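Local coordinates for conjugal transfer protein TRWB (Escherichia coli, PDB 1E9R), which probably serves as the coupling protein of bacterial conjugation, a hexameric ring-shaped ATPase of the P-loop class that helps move DNA during transfer, at residues F212-S215 with D216-E220; E292-A295 with S296-D299. One frame throughout, in Å; residues are numbered along the deposited sequence.

How the interactions relate
Interaction 1 lies where helix 201-217 gives way to helix 219-223. Interaction 2 follows it in the chain, in the loop after strand 281-285 and the start of helix 297-303. Their centres are about 19 Å apart. One salt bridge joins them directly, with Lys-217 NZ 2.8 Å from Glu-292 OE2. It ties the helical region of 201-223 to the loop after strand 281-285. The side chain of Lys-217 is also about 6 Å from a bound sulfate, which probably came from the crystallisation liquor. Interaction 1 reaches a second subunit. No other chain touches the segments of interaction 2, which is the more central of the two.

Interaction 1 (F212-S215 with D216-E220); sequences FVLS and DKLPE
Helix 201-217 brings Val-213 and Lys-217 together one turn apart, close to its junction with helix 219-223. A chi1 of 173° puts Val-213 CG1 beside its own carbonyl carbon, where it meets Lys-217 CG obliquely at 4.0 Å. Beyond CG the lysine chain is bent at chi2, and its NZ ends in the salt bridge with Glu-292. The Val-213 carbonyl takes two N-H groups. Lys-217 N bonds to Val-213 O at 2.9 Å and lies in the carbonyl plane. Asp-216 N is as near to Val-213 O but sits 58° above that plane, away from a lone pair. Asp-216 N also bonds to Phe-212 O at 3.1 Å, so one amide is shared between two carbonyls. This mixes alpha-helical and tighter 3-10-like bonding. Near the junction of the two helices, Pro-219 has no N-H to offer a helical carbonyl. Its ring lies beside Ser-215 O, and the very tight approach of CG to that oxygen is doubtful. Leu-218 N bonds to Leu-214 O, four residues back, at 3.0 Å. The side chains of Leu-214 and Leu-218 lie side by side and point the same way, CG of Leu-214 against CD1 of Leu-218 at 3.8 Å. Both are buried against helix 169-178. Phe-212 meets the ring of Tyr-149 of a second subunit, their planes about 45° apart.

Interaction 2 (E292-A295 with S296-D299); sequences EKLA and SLAD
Leu-294 and Leu-297 meet where the loop after strand 281-285 turns into helix 297-303. Leu-294 CB is directed at the following segment and lies 3.9 Å from Leu-297 CB. A chi1 of -53° sets its CG beside the backbone N, and from there CD1 reaches the neighbouring leucine. At the tip, Leu-294 CD1 rests 4.0 Å from Leu-297 CG. The same methyl is 4.1 Å from Leu-297 CB. The two leucines cross at a slant, with the root and one methyl of Leu-294 doing the touching.

No direct hydrogen bond joins 292-295 to 296-299. Two waters bridge their backbones instead. One water donates to Leu-294 O at 2.8 Å and accepts from Ala-298 N at 2.9 Å. A second water donates to Ala-295 O at 2.7 Å and accepts from Asp-299 N at 3.0 Å. It also gives a weak bond to Asp-299 OD2. Water thus serves amides in the first turn of the helix and links them to carbonyls of the incoming loop. Ser-296 sits at the turn but faces elsewhere: its OG bonds to Thr-268 and its backbone N to Asp-264.

Those two partners belong to helix 252-269, and the same helix packs on Leu-294 through Val-263 and Asp-264. Helix 318-325 supplies Tyr-325, whose OH bonds to Leu-294 N and whose side chain touches Leu-297. The start of helix 297-303 thus packs against both helices, within the beta-alpha-beta crossover from strand 281-285 to the adjacent parallel strand 309-315.

Interaction 1 (F212-S215 with D216-E220)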
loop_
_atom_site.group_PDB
_atom_site.type_symbol
_atom_site.label_atom_id
_atom_site.label_comp_id
_atom_site.label_asym_id
_atom_site.label_seq_id
_atom_site.Cartn_x
_atom_site.Cartn_y
_atom_site.Cartn_z
ATOM N N PHE B 212 12.293 24.221 -13.219
ATOM C CA PHE B 212 11.505 23.273 -13.988
ATOM C C PHE B 212 10.005 23.471 -13.787
ATOM O O PHE B 212 9.246 23.482 -14.750
ATOM C CB PHE B 212 11.906 21.848 -13.619
ATOM C CG PHE B 212 13.112 21.363 -14.344
ATOM C CD1 PHE B 212 13.169 21.429 -15.734
ATOM C CD2 PHE B 212 14.185 20.823 -13.649
ATOM C CE1 PHE B 212 14.273 20.962 -16.421
ATOM C CE2 PHE B 212 15.306 20.350 -14.333
ATOM C CZ PHE B 212 15.350 20.418 -15.716
ATOM N N VAL B 213 9.567 23.622 -12.545
ATOM C CA VAL B 213 8.148 23.826 -12.298
ATOM C C VAL B 213 7.692 25.034 -13.091
ATOM O O VAL B 213 6.741 24.953 -13.853
ATOM C CB VAL B 213 7.849 24.094 -10.808
ATOM C CG1 VAL B 213 6.396 24.467 -10.631
ATOM C CG2 VAL B 213 8.171 22.864 -9.986
ATOM N N LEU B 214 8.383 26.151 -12.905
ATOM C CA LEU B 214 8.052 27.396 -13.587
ATOM C C LEU B 214 8.138 27.291 -15.104
ATOM O O LEU B 214 7.390 27.953 -15.821
ATOM C CB LEU B 214 8.960 28.518 -13.089
ATOM C CG LEU B 214 8.444 29.433 -11.976
ATOM C CD1 LEU B 214 7.346 28.760 -11.169
ATOM C CD2 LEU B 214 9.622 29.833 -11.099
ATOM N N SER B 215 9.048 26.464 -15.595
ATOM C CA SER B 215 9.174 26.283 -17.032
ATOM C C SER B 215 7.903 25.608 -17.551
ATOM O O SER B 215 7.513 25.804 -18.700
ATOM C CB SER B 215 10.404 25.419 -17.356
ATOM O OG SER B 215 10.028 24.188 -17.958
ATOM N N ASP B 216 7.252 24.819 -16.696
ATOM C CA ASP B 216 6.035 24.115 -17.075
ATOM C C ASP B 216 4.790 24.958 -16.904
ATOM O O ASP B 216 3.874 24.883 -17.717
ATOM C CB ASP B 216 5.853 22.829 -16.252
ATOM C CG ASP B 216 6.908 21.775 -16.557
ATOM O OD1 ASP B 216 7.308 21.648 -17.739
ATOM O OD2 ASP B 216 7.327 21.054 -15.621
ATOM N N LYS B 217 4.759 25.764 -15.852
ATOM C CA LYS B 217 3.583 26.575 -15.567
ATOM C C LYS B 217 3.451 27.920 -16.271
ATOM O O LYS B 217 2.370 28.273 -16.741
ATOM C CB LYS B 217 3.456 26.801 -14.052
ATOM C CG LYS B 217 3.521 25.535 -13.225
ATOM C CD LYS B 217 2.511 24.513 -13.679
ATOM C CE LYS B 217 2.774 23.168 -13.034
ATOM N NZ LYS B 217 1.926 22.102 -13.635
ATOM N N LEU B 218 4.547 28.659 -16.355
ATOM C CA LEU B 218 4.525 29.994 -16.933
ATOM C C LEU B 218 4.283 30.234 -18.420
ATOM O O LEU B 218 3.648 31.226 -18.780
ATOM C CB LEU B 218 5.795 30.728 -16.529
ATOM C CG LEU B 218 5.915 30.974 -15.025
ATOM C CD1 LEU B 218 7.208 31.721 -14.708
ATOM C CD2 LEU B 218 4.714 31.768 -14.558
ATOM N N PRO B 219 4.774 29.349 -19.303
ATOM C CA PRO B 219 4.575 29.543 -20.751
ATOM C C PRO B 219 3.320 30.313 -21.224
ATOM O O PRO B 219 3.434 31.433 -21.729
ATOM C CB PRO B 219 4.646 28.119 -21.291
ATOM C CG PRO B 219 5.725 27.519 -20.418
ATOM C CD PRO B 219 5.342 28.015 -19.027
ATOM N N GLU B 220 2.134 29.728 -21.055
ATOM C CA GLU B 220 0.895 30.378 -21.482
ATOM C C GLU B 220 0.619 31.721 -20.802
ATOM O O GLU B 220 -0.115 32.552 -21.329
ATOM C CB GLU B 220 -0.285 29.441 -21.264
ATOM C CG GLU B 220 -0.219 28.175 -22.095
ATOM C CD GLU B 220 -0.008 28.450 -23.582
ATOM O OE1 GLU B 220 -0.667 29.364 -24.126
ATOM O OE2 GLU B 220 0.809 27.743 -24.210
#

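Interaction 2 (E292-A295 with S296-D299)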
loop_
_atom_site.group_PDB
_atom_site.type_symbol
_atom_site.label_atom_id
_atom_site.label_comp_id
_atom_site.label_asym_id
_atom_site.label_seq_id
_atom_site.Cartn_x
_atom_site.Cartn_y
_atom_site.Cartn_z
ATOM N N GLU B 292 -5.993 21.321 -12.654
ATOM C CA GLU B 292 -4.933 20.809 -11.791
ATOM C C GLU B 292 -5.479 20.713 -10.366
ATOM O O GLU B 292 -6.647 21.050 -10.108
ATOM C CB GLU B 292 -3.702 21.732 -11.810
ATOM C CG GLU B 292 -3.015 21.845 -13.165
ATOM C CD GLU B 292 -1.489 21.767 -13.082
ATOM O OE1 GLU B 292 -0.956 21.384 -12.016
ATOM O OE2 GLU B 292 -0.818 22.076 -14.094
ATOM N N LYS B 293 -4.648 20.244 -9.439
ATOM C CA LYS B 293 -5.066 20.146 -8.052
ATOM C C LYS B 293 -5.098 21.572 -7.500
ATOM O O LYS B 293 -4.067 22.112 -7.095
ATOM C CB LYS B 293 -4.070 19.288 -7.282
ATOM C CG LYS B 293 -4.384 19.131 -5.816
ATOM C CD LYS B 293 -3.459 18.125 -5.176
ATOM C CE LYS B 293 -3.767 17.961 -3.699
ATOM N NZ LYS B 293 -3.006 16.809 -3.138
ATOM N N LEU B 294 -6.281 22.184 -7.503
ATOM C CA LEU B 294 -6.442 23.560 -7.032
ATOM C C LEU B 294 -6.179 23.745 -5.543
ATOM O O LEU B 294 -6.599 22.941 -4.718
ATOM C CB LEU B 294 -7.841 24.069 -7.387
ATOM C CG LEU B 294 -8.198 23.906 -8.864
ATOM C CD1 LEU B 294 -9.575 24.481 -9.117
ATOM C CD2 LEU B 294 -7.173 24.609 -9.730
ATOM N N ALA B 295 -5.489 24.827 -5.209
ATOM C CA ALA B 295 -5.143 25.120 -3.833
ATOM C C ALA B 295 -6.257 25.770 -3.023
ATOM O O ALA B 295 -6.317 25.598 -1.801
ATOM C CB ALA B 295 -3.906 26.009 -3.804
ATOM N N SER B 296 -7.151 26.499 -3.689
ATOM C CA SER B 296 -8.213 27.219 -2.986
ATOM C C SER B 296 -9.628 26.743 -3.205
ATOM O O SER B 296 -10.541 27.245 -2.563
ATOM C CB SER B 296 -8.152 28.700 -3.355
ATOM O OG SER B 296 -6.811 29.151 -3.348
ATOM N N LEU B 297 -9.828 25.801 -4.114
ATOM C CA LEU B 297 -11.178 25.307 -4.374
ATOM C C LEU B 297 -11.870 24.850 -3.087
ATOM O O LEU B 297 -13.010 25.230 -2.825
ATOM C CB LEU B 297 -11.140 24.133 -5.349
ATOM C CG LEU B 297 -12.333 23.957 -6.288
ATOM C CD1 LEU B 297 -12.422 22.497 -6.679
ATOM C CD2 LEU B 297 -13.626 24.417 -5.632
ATOM N N ALA B 298 -11.175 24.041 -2.288
ATOM C CA ALA B 298 -11.722 23.508 -1.041
ATOM C C ALA B 298 -12.239 24.572 -0.091
ATOM O O ALA B 298 -13.346 24.461 0.429
ATOM C CB ALA B 298 -10.680 22.661 -0.339
ATOM N N ASP B 299 -11.441 25.601 0.154
ATOM C CA ASP B 299 -11.875 26.658 1.052
ATOM C C ASP B 299 -13.050 27.436 0.462
ATOM O O ASP B 299 -13.943 27.877 1.182
ATOM C CB ASP B 299 -10.721 27.612 1.345
ATOM C CG ASP B 299 -9.568 26.923 2.029
ATOM O OD1 ASP B 299 -9.804 26.255 3.059
ATOM O OD2 ASP B 299 -8.425 27.057 1.534
HETATM O O HOH W 1 -8.496 23.009 -2.607
HETATM O O HOH W 2 -8.619 25.013 -0.495
#